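PDB 3SLI: intramolecular trans-sialidase from Macrobdella decora, which probably cleaves terminal sialic acid from glycoconjugates by an intramolecular transfer that releases it as 2,7-anhydro-Neu5Ac. Local coordinates for residues 41-46 and 111-116; 77-82 and 124-129; 8-13 and 172-177; 52-57 and 71-76; 99-104 and 622-627. All blocks are in the same frame, centred on the assembly; numbering follows the deposited sequence.

Contact 1. Residues 41-46 and 111-116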
# COMPACT_ATOMS: atom_id res chain seq x y z
N LEU A 41 0.29 -9.18 -27.26
CA LEU A 41 -0.96 -8.64 -27.74
C LEU A 41 -1.49 -7.45 -26.96
O LEU A 41 -1.20 -7.28 -25.77
CB LEU A 41 -2.04 -9.73 -27.86
CG LEU A 41 -2.64 -10.52 -26.69
CD1 LEU A 41 -3.92 -11.15 -27.20
CD2 LEU A 41 -1.69 -11.60 -26.19
N SER A 42 -2.20 -6.61 -27.69
CA SER A 42 -2.82 -5.40 -27.18
C SER A 42 -4.32 -5.71 -27.17
O SER A 42 -4.85 -6.18 -28.17
CB SER A 42 -2.52 -4.26 -28.16
OG SER A 42 -3.09 -3.03 -27.74
N TYR A 43 -5.00 -5.44 -26.06
CA TYR A 43 -6.44 -5.72 -26.00
C TYR A 43 -7.17 -4.70 -25.14
O TYR A 43 -6.56 -4.02 -24.32
CB TYR A 43 -6.69 -7.11 -25.38
CG TYR A 43 -6.51 -7.12 -23.87
CD1 TYR A 43 -5.26 -7.33 -23.31
CD2 TYR A 43 -7.59 -6.83 -23.01
CE1 TYR A 43 -5.06 -7.23 -21.93
CE2 TYR A 43 -7.40 -6.72 -21.63
CZ TYR A 43 -6.13 -6.92 -21.10
OH TYR A 43 -5.91 -6.79 -19.75
N LYS A 44 -8.49 -4.67 -25.31
CA LYS A 44 -9.38 -3.80 -24.54
C LYS A 44 -10.58 -4.67 -24.18
O LYS A 44 -11.30 -5.13 -25.07
CB LYS A 44 -9.85 -2.61 -25.39
CG LYS A 44 -10.91 -1.76 -24.71
CD LYS A 44 -11.18 -0.47 -25.47
CE LYS A 44 -11.86 -0.72 -26.79
NZ LYS A 44 -12.09 0.58 -27.51
N SER A 45 -10.76 -4.97 -22.89
CA SER A 45 -11.88 -5.80 -22.45
C SER A 45 -13.12 -4.96 -22.13
O SER A 45 -13.05 -3.99 -21.38
CB SER A 45 -11.50 -6.62 -21.22
OG SER A 45 -12.60 -7.41 -20.78
N THR A 46 -14.25 -5.35 -22.70
CA THR A 46 -15.53 -4.67 -22.45
C THR A 46 -16.46 -5.62 -21.69
O THR A 46 -17.63 -5.30 -21.43
CB THR A 46 -16.21 -4.23 -23.78
OG1 THR A 46 -16.38 -5.36 -24.64
CG2 THR A 46 -15.37 -3.18 -24.50
N ASN A 111 -4.50 -2.59 -22.84
CA ASN A 111 -3.39 -3.05 -22.03
C ASN A 111 -2.55 -3.85 -23.02
O ASN A 111 -3.08 -4.37 -24.01
CB ASN A 111 -3.85 -3.97 -20.89
CG ASN A 111 -4.68 -3.23 -19.83
OD1 ASN A 111 -5.87 -2.98 -20.02
ND2 ASN A 111 -4.05 -2.89 -18.72
N THR A 112 -1.24 -3.89 -22.81
CA THR A 112 -0.36 -4.63 -23.69
C THR A 112 0.35 -5.68 -22.85
O THR A 112 1.01 -5.36 -21.86
CB THR A 112 0.66 -3.69 -24.38
OG1 THR A 112 -0.03 -2.53 -24.87
CG2 THR A 112 1.34 -4.40 -25.56
N VAL A 113 0.19 -6.94 -23.24
CA VAL A 113 0.78 -8.05 -22.51
C VAL A 113 1.65 -8.96 -23.39
O VAL A 113 1.57 -8.90 -24.62
CB VAL A 113 -0.34 -8.90 -21.83
CG1 VAL A 113 -1.27 -7.98 -21.06
CG2 VAL A 113 -1.14 -9.69 -22.87
N ALA A 114 2.46 -9.79 -22.74
CA ALA A 114 3.34 -10.71 -23.46
C ALA A 114 3.72 -11.92 -22.63
O ALA A 114 3.89 -11.84 -21.41
CB ALA A 114 4.63 -9.99 -23.90
N LEU A 115 3.82 -13.05 -23.30
CA LEU A 115 4.24 -14.28 -22.66
C LEU A 115 5.44 -14.76 -23.46
O LEU A 115 5.39 -14.84 -24.70
CB LEU A 115 3.16 -15.36 -22.70
CG LEU A 115 3.82 -16.68 -22.31
CD1 LEU A 115 3.88 -16.81 -20.80
CD2 LEU A 115 3.12 -17.84 -22.95
N LYS A 116 6.51 -15.09 -22.76
CA LYS A 116 7.72 -15.58 -23.38
C LYS A 116 7.97 -17.01 -22.89
O LYS A 116 8.02 -17.26 -21.68
CB LYS A 116 8.88 -14.66 -22.99
CG LYS A 116 10.27 -15.15 -23.33
CD LYS A 116 11.26 -14.16 -22.75
CE LYS A 116 12.68 -14.64 -22.90
NZ LYS A 116 13.61 -13.57 -22.43
O HOH W 1 -0.62 -1.45 -27.33
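Backbone hydrogen bonds do most of the joining between Leu-41 to Tyr-43 and Asn-111 to Val-113. Leu-41 and Val-113 form one antiparallel hydrogen-bonded pair, with Val-113 N 2.9 Å from Leu-41 O and Leu-41 N 2.9 Å from Val-113 O. Tyr-43 and Asn-111 form a second, and between them lies the non-hydrogen-bonded pair of Ser-42 and Thr-112. There the Ser-42 CA-H points at Asn-111 O, 3.3 Å from CA to O.

Apolar contacts gather on the face that carries Leu-41, Tyr-43, Asn-111 and Val-113. The Leu-41 branch CD2 meets Val-113 CG2 at 3.9 Å, while the other valine methyl, Val-113 CG1, meets the edge of the Tyr-43 ring in its plane, 4.0 Å from Tyr-43 CE1. With CG set between its backbone N and carbonyl carbon (chi1 76°), the tyrosine swings its ring across the neighbouring strand, where CE1 rests 3.6 Å from Asn-111 CB.

Polar side chains occupy the other face. A water bridges Ser-42 OG and Thr-112 OG1, at 3.0 Å and 2.8 Å from the water oxygen, and Thr-112 OG1 also bonds to Thr-194. Such a two-faced antiparallel pair, largely apolar inward, is typical of a concanavalin-like beta sandwich.

Contact 2. Residues 77-82 and 124-129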
# COMPACT_ATOMS: atom_id res chain seq x y z
N GLY A 77 -8.45 -7.76 -12.77
CA GLY A 77 -7.12 -7.34 -13.19
C GLY A 77 -5.99 -8.35 -13.15
O GLY A 77 -4.83 -7.98 -13.35
N GLY A 78 -6.30 -9.62 -12.87
CA GLY A 78 -5.25 -10.62 -12.84
C GLY A 78 -4.89 -11.04 -14.27
O GLY A 78 -5.65 -10.81 -15.20
N ILE A 79 -3.70 -11.61 -14.43
CA ILE A 79 -3.26 -12.09 -15.74
C ILE A 79 -2.47 -13.37 -15.52
O ILE A 79 -1.79 -13.53 -14.50
CB ILE A 79 -2.35 -11.05 -16.49
CG1 ILE A 79 -2.10 -11.52 -17.93
CG2 ILE A 79 -1.01 -10.88 -15.77
CD1 ILE A 79 -1.33 -10.53 -18.75
N GLY A 80 -2.61 -14.32 -16.44
CA GLY A 80 -1.87 -15.56 -16.30
C GLY A 80 -1.98 -16.47 -17.51
O GLY A 80 -2.54 -16.11 -18.55
N ILE A 81 -1.39 -17.65 -17.37
CA ILE A 81 -1.42 -18.66 -18.42
C ILE A 81 -1.67 -20.00 -17.76
O ILE A 81 -1.51 -20.16 -16.53
CB ILE A 81 -0.05 -18.79 -19.16
CG1 ILE A 81 1.07 -19.13 -18.17
CG2 ILE A 81 0.27 -17.54 -19.95
CD1 ILE A 81 2.17 -19.98 -18.73
N GLU A 82 -2.08 -20.96 -18.58
CA GLU A 82 -2.28 -22.33 -18.16
C GLU A 82 -1.83 -23.12 -19.39
O GLU A 82 -2.28 -22.83 -20.51
CB GLU A 82 -3.74 -22.64 -17.82
CG GLU A 82 -4.27 -21.93 -16.58
CD GLU A 82 -5.63 -22.45 -16.16
OE1 GLU A 82 -6.62 -22.18 -16.87
OE2 GLU A 82 -5.71 -23.12 -15.12
N CYS A 124 9.41 -19.50 -18.37
CA CYS A 124 8.22 -18.83 -18.88
C CYS A 124 8.16 -17.48 -18.15
O CYS A 124 8.40 -17.42 -16.95
CB CYS A 124 6.95 -19.65 -18.58
SG CYS A 124 6.69 -21.18 -19.58
N ARG A 125 7.88 -16.41 -18.88
CA ARG A 125 7.79 -15.08 -18.28
C ARG A 125 6.60 -14.28 -18.80
O ARG A 125 6.29 -14.32 -19.99
CB ARG A 125 9.09 -14.30 -18.50
CG ARG A 125 10.22 -14.79 -17.62
CD ARG A 125 11.40 -13.84 -17.59
NE ARG A 125 12.12 -13.97 -16.32
CZ ARG A 125 13.41 -13.72 -16.15
NH1 ARG A 125 14.14 -13.31 -17.17
NH2 ARG A 125 13.96 -13.87 -14.96
N LEU A 126 5.92 -13.59 -17.89
CA LEU A 126 4.75 -12.78 -18.23
C LEU A 126 5.06 -11.31 -18.04
O LEU A 126 5.68 -10.93 -17.05
CB LEU A 126 3.55 -13.14 -17.35
CG LEU A 126 2.53 -14.20 -17.79
CD1 LEU A 126 1.55 -14.42 -16.65
CD2 LEU A 126 1.81 -13.77 -19.05
N PHE A 127 4.58 -10.48 -18.97
CA PHE A 127 4.82 -9.04 -18.94
C PHE A 127 3.50 -8.33 -19.20
O PHE A 127 2.62 -8.86 -19.89
CB PHE A 127 5.78 -8.61 -20.07
CG PHE A 127 7.12 -9.28 -20.05
CD1 PHE A 127 7.29 -10.58 -20.54
CD2 PHE A 127 8.23 -8.61 -19.54
CE1 PHE A 127 8.54 -11.20 -20.53
CE2 PHE A 127 9.49 -9.22 -19.53
CZ PHE A 127 9.64 -10.53 -20.02
N ALA A 128 3.39 -7.11 -18.70
CA ALA A 128 2.21 -6.29 -18.94
C ALA A 128 2.55 -4.84 -18.67
O ALA A 128 3.27 -4.53 -17.71
CB ALA A 128 1.04 -6.73 -18.08
N ASN A 129 2.12 -3.98 -19.58
CA ASN A 129 2.30 -2.54 -19.47
C ASN A 129 3.69 -2.07 -19.04
O ASN A 129 3.83 -1.18 -18.19
CB ASN A 129 1.21 -1.96 -18.57
CG ASN A 129 -0.20 -2.24 -19.10
OD1 ASN A 129 -0.41 -2.44 -20.30
ND2 ASN A 129 -1.17 -2.29 -18.19
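Two branch settings bring Ile-81 and Leu-126 together. In Ile-81, CG1 sits between the backbone N and the carbonyl carbon (chi1 58°), which places CG2 beside the N, and CG2 is the branch that meets Leu-126. The leucine holds a less usual first torsion (chi1 -92°) and then runs extended, its two methyls going to different residues of strand 79-85. CD2 of Leu-126 reaches Ile-81 CG2 at 4.2 Å, the two side chains sliding past each other in opposite directions.

The other methyl presses on backbone: Leu-126 CD1 lies 3.6 Å from Gly-80 CA and 4.1 Å from Ile-79 O. Ile-79 closes the row more loosely, its CG2 4.5 Å from the same CD1.

No hydrogen bond links the segments. Their strand axes run roughly antiparallel, at 151°. They approach only to 8.3 Å because the strands belong to different sheets, laid one over the other as in the sandwich of the concanavalin clan. Leu-126, Ile-79 and Ile-81 point their CB atoms into the interlayer, whereas Phe-127 turns the opposite way, onto helix 184-191. Val-113 and Leu-115 of strand 107-118, the neighbour of 123-128, fill in beside the isoleucines. Within their own sheet, Ile-79 and Ile-81 touch Ile-73 and Ile-71 of strand 67-74, respectively.

Contact 3. Residues 8-13 and 172-177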
# COMPACT_ATOMS: atom_id res chain seq x y z
N GLU A 8 0.17 -12.78 -37.34
CA GLU A 8 -0.07 -11.42 -36.90
C GLU A 8 -1.47 -11.04 -37.31
O GLU A 8 -1.94 -11.43 -38.39
CB GLU A 8 0.94 -10.44 -37.50
CG GLU A 8 0.74 -9.01 -37.00
CD GLU A 8 1.79 -8.03 -37.50
OE1 GLU A 8 2.97 -8.40 -37.61
OE2 GLU A 8 1.41 -6.87 -37.76
N LYS A 9 -2.17 -10.33 -36.44
CA LYS A 9 -3.53 -9.91 -36.71
C LYS A 9 -3.71 -8.54 -36.07
O LYS A 9 -3.05 -8.22 -35.08
CB LYS A 9 -4.51 -10.92 -36.11
CG LYS A 9 -5.81 -11.08 -36.89
CD LYS A 9 -5.59 -11.77 -38.22
CE LYS A 9 -6.90 -12.00 -38.94
NZ LYS A 9 -7.65 -10.73 -39.13
N ASN A 10 -4.63 -7.75 -36.61
CA ASN A 10 -4.84 -6.40 -36.12
C ASN A 10 -6.31 -5.99 -36.08
O ASN A 10 -7.10 -6.41 -36.93
CB ASN A 10 -4.02 -5.44 -37.00
CG ASN A 10 -4.25 -3.99 -36.68
OD1 ASN A 10 -4.88 -3.27 -37.46
ND2 ASN A 10 -3.74 -3.54 -35.54
N ASN A 11 -6.68 -5.20 -35.07
CA ASN A 11 -8.04 -4.68 -34.88
C ASN A 11 -9.16 -5.71 -35.01
O ASN A 11 -10.02 -5.60 -35.88
CB ASN A 11 -8.29 -3.48 -35.80
CG ASN A 11 -7.28 -2.35 -35.59
OD1 ASN A 11 -6.65 -2.25 -34.53
ND2 ASN A 11 -7.11 -1.52 -36.61
N VAL A 12 -9.16 -6.69 -34.12
CA VAL A 12 -10.17 -7.74 -34.14
C VAL A 12 -11.21 -7.57 -33.03
O VAL A 12 -10.88 -7.63 -31.84
CB VAL A 12 -9.51 -9.14 -33.99
CG1 VAL A 12 -10.57 -10.23 -34.08
CG2 VAL A 12 -8.43 -9.35 -35.05
N ASP A 13 -12.46 -7.32 -33.41
CA ASP A 13 -13.54 -7.17 -32.44
C ASP A 13 -14.14 -8.53 -32.12
O ASP A 13 -14.49 -9.29 -33.02
CB ASP A 13 -14.63 -6.24 -32.98
CG ASP A 13 -14.19 -4.78 -33.03
OD1 ASP A 13 -13.34 -4.38 -32.21
OD2 ASP A 13 -14.72 -4.04 -33.88
N ILE A 172 -9.18 -7.04 -29.72
CA ILE A 172 -7.78 -7.44 -29.70
C ILE A 172 -7.17 -6.41 -30.67
O ILE A 172 -7.39 -6.47 -31.88
CB ILE A 172 -7.55 -8.88 -30.25
CG1 ILE A 172 -8.27 -9.92 -29.38
CG2 ILE A 172 -6.05 -9.19 -30.30
CD1 ILE A 172 -7.78 -9.98 -27.95
N GLY A 173 -6.50 -5.41 -30.10
CA GLY A 173 -5.89 -4.37 -30.92
C GLY A 173 -4.83 -4.91 -31.86
O GLY A 173 -4.78 -4.53 -33.03
N ASP A 174 -4.01 -5.82 -31.36
CA ASP A 174 -2.95 -6.40 -32.16
C ASP A 174 -2.42 -7.65 -31.49
O ASP A 174 -2.48 -7.78 -30.27
CB ASP A 174 -1.81 -5.38 -32.29
CG ASP A 174 -0.86 -5.70 -33.44
OD1 ASP A 174 -1.16 -5.32 -34.59
OD2 ASP A 174 0.19 -6.33 -33.18
N ILE A 175 -1.97 -8.60 -32.30
CA ILE A 175 -1.37 -9.82 -31.80
C ILE A 175 -0.26 -10.25 -32.76
O ILE A 175 -0.42 -10.17 -33.98
CB ILE A 175 -2.37 -11.00 -31.61
CG1 ILE A 175 -1.62 -12.20 -31.03
CG2 ILE A 175 -3.06 -11.37 -32.93
CD1 ILE A 175 -2.47 -13.42 -30.79
N LYS A 176 0.87 -10.63 -32.19
CA LYS A 176 2.03 -11.09 -32.94
C LYS A 176 2.52 -12.34 -32.22
O LYS A 176 2.70 -12.33 -31.00
CB LYS A 176 3.15 -10.04 -32.95
CG LYS A 176 2.91 -8.86 -33.87
CD LYS A 176 4.05 -7.87 -33.76
CE LYS A 176 3.94 -6.76 -34.80
NZ LYS A 176 2.66 -5.99 -34.69
N VAL A 177 2.69 -13.42 -32.98
CA VAL A 177 3.16 -14.68 -32.43
C VAL A 177 4.50 -14.99 -33.11
O VAL A 177 4.56 -15.07 -34.34
CB VAL A 177 2.16 -15.83 -32.74
CG1 VAL A 177 2.63 -17.13 -32.10
CG2 VAL A 177 0.77 -15.47 -32.26
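At the edge of a sheet of the N-terminal beta sandwich, strand 5-14 pairs antiparallel with strand 170-178, which bulges on its other side, where Gly-173 and Asp-174 both face Ser-42 of strand 37-45 in a classic beta bulge. Two hydrogen-bonded pairs join the segments, Lys-9 with Ile-175 and Val-12 with Ile-172, the latter with Ile-172 N 2.8 Å from Val-12 O. Between them comes an extra bond, from Asn-11 N to Gly-173 O at 2.9 Å; it is nearly straight at the hydrogen, yet the donor stands 50° above the carbonyl plane.

Side chains on one face form a charged row. Lys-176 and Glu-8 lie alongside each other, pointing the same way, and the lysine curls at its last torsion (chi4 59°) to bring NZ back toward Asp-174. There NZ meets OD2 of Asp-174 on the syn side at 2.9 Å, while its salt bridge to Glu-8 OE2 is weak at 3.4 Å. The shared ammonium probably offsets the repulsion between the two carboxylates. Asp-174 OD1 gives its anti lone pair to Asn-10 ND2, 3.3 Å away, with amide and carboxylate planes turned 57° apart.

On the opposite face of the sheet, Ile-175 CG2 touches Lys-9 CB at 3.5 Å. The two isoleucines, Ile-172 and Ile-175, continue inward onto Leu-41 of strand 37-45 and Leu-155 of strand 152-155, while Lys-9 and Val-12 meet Tyr-20 of strand 20-21.

Contact 4. Residues 52-57 and 71-76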
# COMPACT_ATOMS: atom_id res chain seq x y z
N GLN A 52 -11.17 -14.45 -18.77
CA GLN A 52 -11.25 -14.14 -20.20
C GLN A 52 -9.94 -14.47 -20.95
O GLN A 52 -8.92 -13.80 -20.76
CB GLN A 52 -11.59 -12.66 -20.39
CG GLN A 52 -12.90 -12.24 -19.74
CD GLN A 52 -13.20 -10.76 -19.88
OE1 GLN A 52 -13.03 -10.18 -20.96
NE2 GLN A 52 -13.66 -10.15 -18.80
N SER A 53 -9.98 -15.54 -21.75
CA SER A 53 -8.82 -15.94 -22.56
C SER A 53 -8.63 -14.91 -23.66
O SER A 53 -9.59 -14.50 -24.32
CB SER A 53 -9.06 -17.30 -23.24
OG SER A 53 -9.11 -18.37 -22.32
N LEU A 54 -7.39 -14.48 -23.84
CA LEU A 54 -7.02 -13.52 -24.87
C LEU A 54 -6.62 -14.30 -26.14
O LEU A 54 -7.06 -13.98 -27.25
CB LEU A 54 -5.83 -12.71 -24.39
CG LEU A 54 -6.04 -11.33 -23.78
CD1 LEU A 54 -7.46 -11.12 -23.31
CD2 LEU A 54 -5.03 -11.12 -22.67
N PHE A 55 -5.84 -15.35 -25.94
CA PHE A 55 -5.32 -16.19 -27.02
C PHE A 55 -5.16 -17.61 -26.50
O PHE A 55 -4.70 -17.80 -25.37
CB PHE A 55 -3.94 -15.64 -27.44
CG PHE A 55 -3.18 -16.53 -28.39
CD1 PHE A 55 -3.43 -16.48 -29.76
CD2 PHE A 55 -2.20 -17.39 -27.92
CE1 PHE A 55 -2.71 -17.28 -30.65
CE2 PHE A 55 -1.47 -18.20 -28.80
CZ PHE A 55 -1.73 -18.14 -30.17
N SER A 56 -5.53 -18.59 -27.32
CA SER A 56 -5.41 -20.00 -26.93
C SER A 56 -5.15 -20.92 -28.13
O SER A 56 -5.50 -20.60 -29.27
CB SER A 56 -6.68 -20.49 -26.22
OG SER A 56 -7.79 -20.46 -27.08
N VAL A 57 -4.57 -22.07 -27.84
CA VAL A 57 -4.26 -23.08 -28.83
C VAL A 57 -4.49 -24.39 -28.08
O VAL A 57 -3.98 -24.57 -26.97
CB VAL A 57 -2.78 -23.02 -29.31
CG1 VAL A 57 -2.53 -24.06 -30.40
CG2 VAL A 57 -2.44 -21.63 -29.83
N ILE A 71 -3.57 -17.65 -22.65
CA ILE A 71 -3.13 -16.47 -21.91
C ILE A 71 -4.47 -15.82 -21.59
O ILE A 71 -5.27 -15.60 -22.50
CB ILE A 71 -2.31 -15.49 -22.80
CG1 ILE A 71 -1.07 -16.18 -23.36
CG2 ILE A 71 -1.92 -14.24 -22.00
CD1 ILE A 71 -0.30 -15.33 -24.36
N TYR A 72 -4.71 -15.49 -20.32
CA TYR A 72 -5.99 -14.91 -19.93
C TYR A 72 -5.85 -13.73 -18.96
O TYR A 72 -4.78 -13.52 -18.39
CB TYR A 72 -6.87 -15.99 -19.26
CG TYR A 72 -6.36 -16.44 -17.90
CD1 TYR A 72 -6.66 -15.72 -16.73
CD2 TYR A 72 -5.48 -17.53 -17.78
CE1 TYR A 72 -6.09 -16.05 -15.51
CE2 TYR A 72 -4.91 -17.87 -16.56
CZ TYR A 72 -5.22 -17.13 -15.42
OH TYR A 72 -4.64 -17.43 -14.22
N ILE A 73 -6.95 -13.00 -18.78
CA ILE A 73 -7.03 -11.89 -17.84
C ILE A 73 -8.31 -12.14 -17.03
O ILE A 73 -9.16 -12.95 -17.43
CB ILE A 73 -7.09 -10.49 -18.53
CG1 ILE A 73 -8.17 -10.46 -19.62
CG2 ILE A 73 -5.71 -10.12 -19.08
CD1 ILE A 73 -9.34 -9.53 -19.32
N THR A 74 -8.44 -11.50 -15.87
CA THR A 74 -9.64 -11.67 -15.05
C THR A 74 -10.29 -10.31 -14.86
O THR A 74 -9.64 -9.27 -15.01
CB THR A 74 -9.32 -12.27 -13.65
OG1 THR A 74 -8.71 -11.28 -12.81
CG2 THR A 74 -8.39 -13.49 -13.78
N ASN A 75 -11.57 -10.30 -14.49
CA ASN A 75 -12.27 -9.04 -14.29
C ASN A 75 -11.74 -8.23 -13.11
O ASN A 75 -12.11 -7.08 -12.92
CB ASN A 75 -13.80 -9.23 -14.22
CG ASN A 75 -14.26 -10.06 -13.01
OD1 ASN A 75 -15.45 -10.36 -12.90
ND2 ASN A 75 -13.36 -10.43 -12.12
N SER A 76 -10.86 -8.85 -12.32
CA SER A 76 -10.25 -8.19 -11.18
C SER A 76 -8.80 -7.77 -11.48
O SER A 76 -8.02 -7.50 -10.57
CB SER A 76 -10.30 -9.08 -9.94
OG SER A 76 -9.63 -10.30 -10.15
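Ile-71 O is gripped by two consecutive amides: Leu-54 N at 2.7 Å, lying in the carbonyl plane, and Phe-55 N in a weak bond at 3.5 Å. Two residues thus face one, a classic beta bulge that shifts the register by one between Ser-53 and Phe-55. Beyond it, Ile-71 N bonds back to Phe-55 O at 2.9 Å. On the other side, Gln-52 and Ile-73 form a regular hydrogen-bonded pair of the hairpin made by strands 51-58 and 67-74, with Gln-52 N 2.8 Å from Ile-73 O.

The bulge coincides with a corner in the chain at Leu-54 and Phe-55, and the leucine turns toward the partner strand. Its two methyls clasp Ile-73 almost at a right angle: CD2 touches Ile-73 CG2 at 3.8 Å, and CD1 approaches Ile-73 CG1 at the same 3.8 Å. The first torsion of Ile-73 (chi1 51°) sets CG1 between its backbone N and carbonyl carbon, from where CD1 extends to Gln-52 CB, 4.0 Å away.

On the reverse face Tyr-72 CB covers Gln-52 O at 3.4 Å. The buried side-chain amide of Gln-52 has partners in Ser-45 OG and the carbonyls of Ser-47 and Asn-49, and Ser-53 OG in Thr-158. One carbonyl, Ile-71 O, serves both amides of the bulge, the second only weakly, so backbone pairing continues through the corner, while the join of the Leu-54 and Ile-73 side chains is apolar.

Contact 5. Residues 99-104 and 622-627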
# COMPACT_ATOMS: atom_id res chain seq x y z
N SER A 99 -2.59 -6.98 -12.26
CA SER A 99 -1.56 -6.67 -13.26
C SER A 99 -2.03 -5.74 -14.37
O SER A 99 -1.23 -5.04 -14.98
CB SER A 99 -1.03 -7.96 -13.88
OG SER A 99 -0.39 -8.78 -12.92
N VAL A 100 -3.33 -5.78 -14.66
CA VAL A 100 -3.92 -4.97 -15.72
C VAL A 100 -5.14 -4.21 -15.19
O VAL A 100 -5.60 -4.49 -14.08
CB VAL A 100 -4.34 -5.86 -16.94
CG1 VAL A 100 -3.12 -6.56 -17.51
CG2 VAL A 100 -5.38 -6.89 -16.53
N ARG A 101 -5.65 -3.25 -15.95
CA ARG A 101 -6.83 -2.50 -15.53
C ARG A 101 -7.86 -2.54 -16.65
O ARG A 101 -7.56 -3.02 -17.74
CB ARG A 101 -6.47 -1.05 -15.14
CG ARG A 101 -6.13 -0.09 -16.28
CD ARG A 101 -5.79 1.29 -15.72
NE ARG A 101 -6.90 1.87 -14.96
CZ ARG A 101 -6.76 2.74 -13.96
NH1 ARG A 101 -5.56 3.13 -13.56
NH2 ARG A 101 -7.84 3.25 -13.37
N ALA A 102 -9.07 -2.07 -16.40
CA ALA A 102 -10.11 -2.12 -17.42
C ALA A 102 -10.59 -0.75 -17.84
O ALA A 102 -10.79 -0.48 -19.03
CB ALA A 102 -11.29 -2.96 -16.94
N LEU A 103 -10.69 0.15 -16.86
CA LEU A 103 -11.19 1.48 -17.12
C LEU A 103 -10.32 2.54 -16.46
O LEU A 103 -9.81 2.33 -15.36
CB LEU A 103 -12.63 1.57 -16.60
CG LEU A 103 -13.46 2.82 -16.89
CD1 LEU A 103 -14.86 2.39 -17.29
CD2 LEU A 103 -13.48 3.74 -15.67
N TYR A 104 -10.11 3.64 -17.17
CA TYR A 104 -9.30 4.76 -16.69
C TYR A 104 -9.96 6.05 -17.15
O TYR A 104 -10.16 6.27 -18.35
CB TYR A 104 -7.89 4.67 -17.24
CG TYR A 104 -7.00 5.81 -16.83
CD1 TYR A 104 -6.62 5.99 -15.49
CD2 TYR A 104 -6.47 6.69 -17.78
CE1 TYR A 104 -5.74 7.00 -15.12
CE2 TYR A 104 -5.59 7.70 -17.42
CZ TYR A 104 -5.23 7.85 -16.09
OH TYR A 104 -4.32 8.83 -15.75
N TYR A 622 -17.47 8.87 -7.95
CA TYR A 622 -16.72 8.63 -9.18
C TYR A 622 -15.99 7.30 -9.07
O TYR A 622 -15.22 7.10 -8.13
CB TYR A 622 -15.71 9.77 -9.36
CG TYR A 622 -14.87 9.65 -10.61
CD1 TYR A 622 -15.29 10.24 -11.80
CD2 TYR A 622 -13.64 8.99 -10.58
CE1 TYR A 622 -14.51 10.16 -12.94
CE2 TYR A 622 -12.85 8.91 -11.72
CZ TYR A 622 -13.29 9.50 -12.90
OH TYR A 622 -12.52 9.45 -14.03
N ALA A 623 -16.27 6.38 -9.99
CA ALA A 623 -15.64 5.06 -10.00
C ALA A 623 -14.31 5.14 -10.74
O ALA A 623 -14.26 5.51 -11.91
CB ALA A 623 -16.55 4.02 -10.65
N VAL A 624 -13.23 4.80 -10.04
CA VAL A 624 -11.89 4.85 -10.60
C VAL A 624 -11.60 3.77 -11.65
O VAL A 624 -10.77 3.97 -12.55
CB VAL A 624 -10.85 4.83 -9.45
CG1 VAL A 624 -9.44 4.49 -9.96
CG2 VAL A 624 -10.84 6.20 -8.76
N ASP A 625 -12.31 2.65 -11.56
CA ASP A 625 -12.13 1.52 -12.47
C ASP A 625 -13.42 0.68 -12.43
O ASP A 625 -14.47 1.21 -12.09
CB ASP A 625 -10.91 0.68 -12.03
CG ASP A 625 -10.23 -0.05 -13.19
OD1 ASP A 625 -10.92 -0.50 -14.14
OD2 ASP A 625 -8.99 -0.21 -13.14
N THR A 626 -13.34 -0.60 -12.79
CA THR A 626 -14.50 -1.47 -12.78
C THR A 626 -14.70 -2.05 -11.36
O THR A 626 -13.77 -2.04 -10.55
CB THR A 626 -14.42 -2.55 -13.91
OG1 THR A 626 -13.09 -3.08 -14.00
CG2 THR A 626 -14.79 -1.92 -15.26
N PRO A 627 -15.91 -2.57 -11.04
CA PRO A 627 -16.23 -3.13 -9.72
C PRO A 627 -15.32 -4.17 -9.07
O PRO A 627 -15.22 -4.21 -7.84
CB PRO A 627 -17.65 -3.65 -9.89
CG PRO A 627 -18.22 -2.76 -10.96
CD PRO A 627 -17.08 -2.70 -11.94
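The backbones of 99-104 and 622-627 approach most closely at Leu-103 and Asp-625, CA atoms 4.7 Å apart, without a bridge of paired strands. Instead, the aspartate carboxylate reaches across. Asp-625 OD1 takes a bond from Leu-103 N at 2.8 Å, entering from above the carboxylate plane, and another from Thr-626 N on the anti side, also 2.8 Å. Ala-102 N adds a weak third.

Arg-101, bent at chi3 (-60°), folds back so that NE and NH2 clasp Leu-103 O side-on, at 3.0 Å and 2.9 Å. Its guanidinium lies nearly parallel to the carboxylate (14°), and Asp-625 OD2, 3.5 Å from NE, sits well out of its plane: a salt bridge of charges alone. Ala-102 CB packs on Thr-626 OG1 at 3.4 Å.

Lys-650 pairs with Asp-625 and Glu-668 with Arg-101, extending the charged cluster. The contact joins the N-terminal sandwich, beside strand 107-118, to the propeller-type domain at the end of strand 614-623, close to strands 644-649 and 665-670.

In the fold
Contacts 1 to 4 all belong to the N-terminal beta sandwich, while contact 5 ties it to the propeller-type domain. Contacts 1 and 3 are successive seams of one sheet, linked where Ser-42 of strand 37-45 bonds to Asp-174 of strand 170-178; contact 4 is a seam of the opposing sheet. Contact 2 spans the two layers, so it has side-chain packing and no hydrogen bonds. Contacts 1, 2 and 4 are buried and largely apolar toward the interlayer, where Tyr-43 meets Ile-73 and Leu-41 meets Leu-54. Contact 3, farther out, carries salt bridges on its more exposed face. Contact 5, about 23 Å from contact 3 between centres, relies on charge and carboxylate-to-amide bonds instead of strand pairing.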